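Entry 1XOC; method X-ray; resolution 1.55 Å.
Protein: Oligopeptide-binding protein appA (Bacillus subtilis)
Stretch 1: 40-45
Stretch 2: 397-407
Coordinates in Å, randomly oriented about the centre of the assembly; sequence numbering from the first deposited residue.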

# COMPACT_ATOMS: atom_id res chain seq x y z
N SER A 40 4.46 -1.38 -10.11
CA SER A 40 4.78 -1.32 -8.71
C SER A 40 3.66 -1.82 -7.82
O SER A 40 2.47 -1.65 -8.15
CB SER A 40 5.20 0.08 -8.30
OG SER A 40 4.15 1.00 -8.50
N THR A 41 4.04 -2.42 -6.69
CA THR A 41 3.05 -2.88 -5.71
C THR A 41 3.27 -2.29 -4.32
O THR A 41 2.51 -2.62 -3.40
CB THR A 41 2.93 -4.42 -5.64
OG1 THR A 41 4.21 -4.96 -5.27
CG2 THR A 41 2.52 -5.03 -6.98
N ASP A 42 4.30 -1.45 -4.16
CA ASP A 42 4.78 -1.04 -2.82
C ASP A 42 4.76 0.46 -2.63
O ASP A 42 4.93 1.23 -3.59
CB ASP A 42 6.16 -1.63 -2.52
CG ASP A 42 7.27 -0.94 -3.26
OD1 ASP A 42 7.98 -0.13 -2.61
OD2 ASP A 42 7.43 -1.16 -4.48
N ASP A 43 4.58 0.90 -1.40
CA ASP A 43 4.42 2.31 -1.13
C ASP A 43 5.66 3.17 -1.39
O ASP A 43 5.56 4.33 -1.71
CB ASP A 43 3.99 2.52 0.30
CG ASP A 43 2.99 3.65 0.42
OD1 ASP A 43 2.01 3.69 -0.37
OD2 ASP A 43 3.20 4.51 1.30
N ALA A 44 6.84 2.60 -1.26
CA ALA A 44 8.05 3.37 -1.50
C ALA A 44 8.12 3.76 -2.98
O ALA A 44 8.46 4.91 -3.33
CB ALA A 44 9.27 2.57 -1.09
N SER A 45 7.87 2.80 -3.86
CA SER A 45 7.77 3.09 -5.30
C SER A 45 6.69 4.13 -5.55
O SER A 45 6.92 5.08 -6.27
CB SER A 45 7.53 1.81 -6.11
OG SER A 45 8.57 0.82 -5.90
N GLU A 397 15.25 -7.45 3.47
CA GLU A 397 15.29 -6.11 2.93
C GLU A 397 14.02 -5.88 2.13
O GLU A 397 13.53 -6.78 1.47
CB GLU A 397 16.52 -5.99 2.01
CG GLU A 397 16.72 -4.60 1.41
CD GLU A 397 15.96 -4.37 0.11
OE1 GLU A 397 15.46 -3.23 -0.11
OE2 GLU A 397 15.87 -5.33 -0.70
N TRP A 398 13.49 -4.67 2.22
CA TRP A 398 12.15 -4.34 1.69
C TRP A 398 11.92 -4.74 0.25
O TRP A 398 10.99 -5.47 -0.03
CB TRP A 398 11.93 -2.84 1.82
CG TRP A 398 10.61 -2.37 1.29
CD1 TRP A 398 10.41 -1.52 0.24
CD2 TRP A 398 9.32 -2.76 1.76
NE1 TRP A 398 9.04 -1.32 0.05
CE2 TRP A 398 8.35 -2.07 0.96
CE3 TRP A 398 8.87 -3.58 2.78
CZ2 TRP A 398 6.99 -2.23 1.17
CZ3 TRP A 398 7.51 -3.71 2.99
CH2 TRP A 398 6.59 -3.05 2.19
N SER A 399 12.78 -4.29 -0.67
CA SER A 399 12.57 -4.58 -2.09
C SER A 399 12.56 -6.08 -2.34
O SER A 399 11.77 -6.59 -3.13
CB SER A 399 13.57 -3.85 -2.99
OG SER A 399 14.85 -4.47 -2.92
N ALA A 400 13.45 -6.81 -1.67
CA ALA A 400 13.48 -8.24 -1.81
C ALA A 400 12.26 -8.92 -1.25
O ALA A 400 11.78 -9.88 -1.84
CB ALA A 400 14.71 -8.78 -1.13
N LEU A 401 11.77 -8.48 -0.10
CA LEU A 401 10.59 -9.07 0.50
C LEU A 401 9.34 -8.83 -0.38
O LEU A 401 8.55 -9.73 -0.56
CB LEU A 401 10.34 -8.43 1.87
CG LEU A 401 9.25 -9.10 2.68
CD1 LEU A 401 9.47 -10.57 2.80
CD2 LEU A 401 9.14 -8.45 4.08
N VAL A 402 9.23 -7.64 -0.98
CA VAL A 402 8.17 -7.36 -1.92
C VAL A 402 8.24 -8.33 -3.09
O VAL A 402 7.21 -8.81 -3.54
CB VAL A 402 8.26 -5.90 -2.43
CG1 VAL A 402 7.30 -5.64 -3.60
CG2 VAL A 402 7.98 -4.91 -1.30
N GLU A 403 9.43 -8.61 -3.58
CA GLU A 403 9.59 -9.52 -4.70
C GLU A 403 9.20 -10.94 -4.30
O GLU A 403 8.58 -11.65 -5.07
CB GLU A 403 11.02 -9.45 -5.23
CG GLU A 403 11.29 -10.39 -6.39
CD GLU A 403 12.62 -10.13 -7.03
OE1 GLU A 403 12.95 -10.85 -8.02
OE2 GLU A 403 13.35 -9.22 -6.57
N GLN A 404 9.57 -11.32 -3.10
CA GLN A 404 9.29 -12.65 -2.57
C GLN A 404 7.79 -12.90 -2.37
O GLN A 404 7.30 -14.00 -2.67
CB GLN A 404 10.01 -12.83 -1.24
CG GLN A 404 11.47 -13.14 -1.39
CD GLN A 404 12.29 -12.97 -0.13
OE1 GLN A 404 11.80 -13.05 0.99
NE2 GLN A 404 13.58 -12.77 -0.32
N MET A 405 7.03 -11.92 -1.88
CA MET A 405 5.63 -12.16 -1.56
C MET A 405 4.77 -12.20 -2.82
O MET A 405 3.77 -12.91 -2.86
CB MET A 405 5.08 -11.08 -0.61
CG MET A 405 4.93 -9.73 -1.17
SD MET A 405 4.35 -8.56 0.11
CE MET A 405 5.78 -8.48 1.12
N ASN A 406 5.20 -11.49 -3.86
CA ASN A 406 4.42 -11.34 -5.10
C ASN A 406 4.45 -12.57 -5.99
O ASN A 406 5.38 -13.37 -5.91
CB ASN A 406 4.92 -10.10 -5.89
CG ASN A 406 4.20 -8.83 -5.50
OD1 ASN A 406 3.08 -8.59 -5.95
ND2 ASN A 406 4.82 -8.02 -4.64
N PRO A 407 3.46 -12.74 -6.87
CA PRO A 407 3.57 -13.73 -7.92
C PRO A 407 4.84 -13.46 -8.72
O PRO A 407 5.25 -12.29 -8.82
CB PRO A 407 2.35 -13.44 -8.81
CG PRO A 407 1.42 -12.69 -7.96
CD PRO A 407 2.20 -11.98 -6.93

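Contact between the loop and helix start at 40-45 and the stretch 397-407, whose helix spans 398-405, far apart in sequence but in one chain. Ser-40 points its CA-to-CB bond away from the helix and takes no part. Thr-41 points toward it: Thr-41 OG1 accepts a weak hydrogen bond from Asn-406 ND2 (3.2 Å, N-H...acceptor angle 134°) and lies 3.6 Å from Val-402 CG1. The same amide nitrogen makes a shorter, straighter bond back to the last turn of the preceding helix, from Asn-406 ND2 to Val-402 O (2.7 Å, 172°), so the residue just past the helix also reaches the loop, through the weaker of its two bonds. Asp-42 comes nearest in backbone, its CA 7.2 Å from Val-402 CA, and its CB rests 3.9 Å from Val-402 CG2. One carboxylate oxygen serves both stretches. Asp-42 OD1 receives the indole hydrogen of Trp-398 NE1 (3.1 Å, 157°), lying near the ring plane at the edge, as an N-H donor requires; as part of the N-cap, Asp-42 OD1 also accepts from Ser-45 N (3.2 Å) and, weakly, from Ala-44 N (3.3 Å). Ser-45 OG donates to Asp-42 OD2 at 2.7 Å, further fixing the carboxylate. Asp-43 turns its side-chain end away. Ala-44 points toward the helix, its CB 4.1 Å from Trp-398 NE1 and 4.4 Å from Trp-398 CD1, adding a small apolar contact beside the polar one.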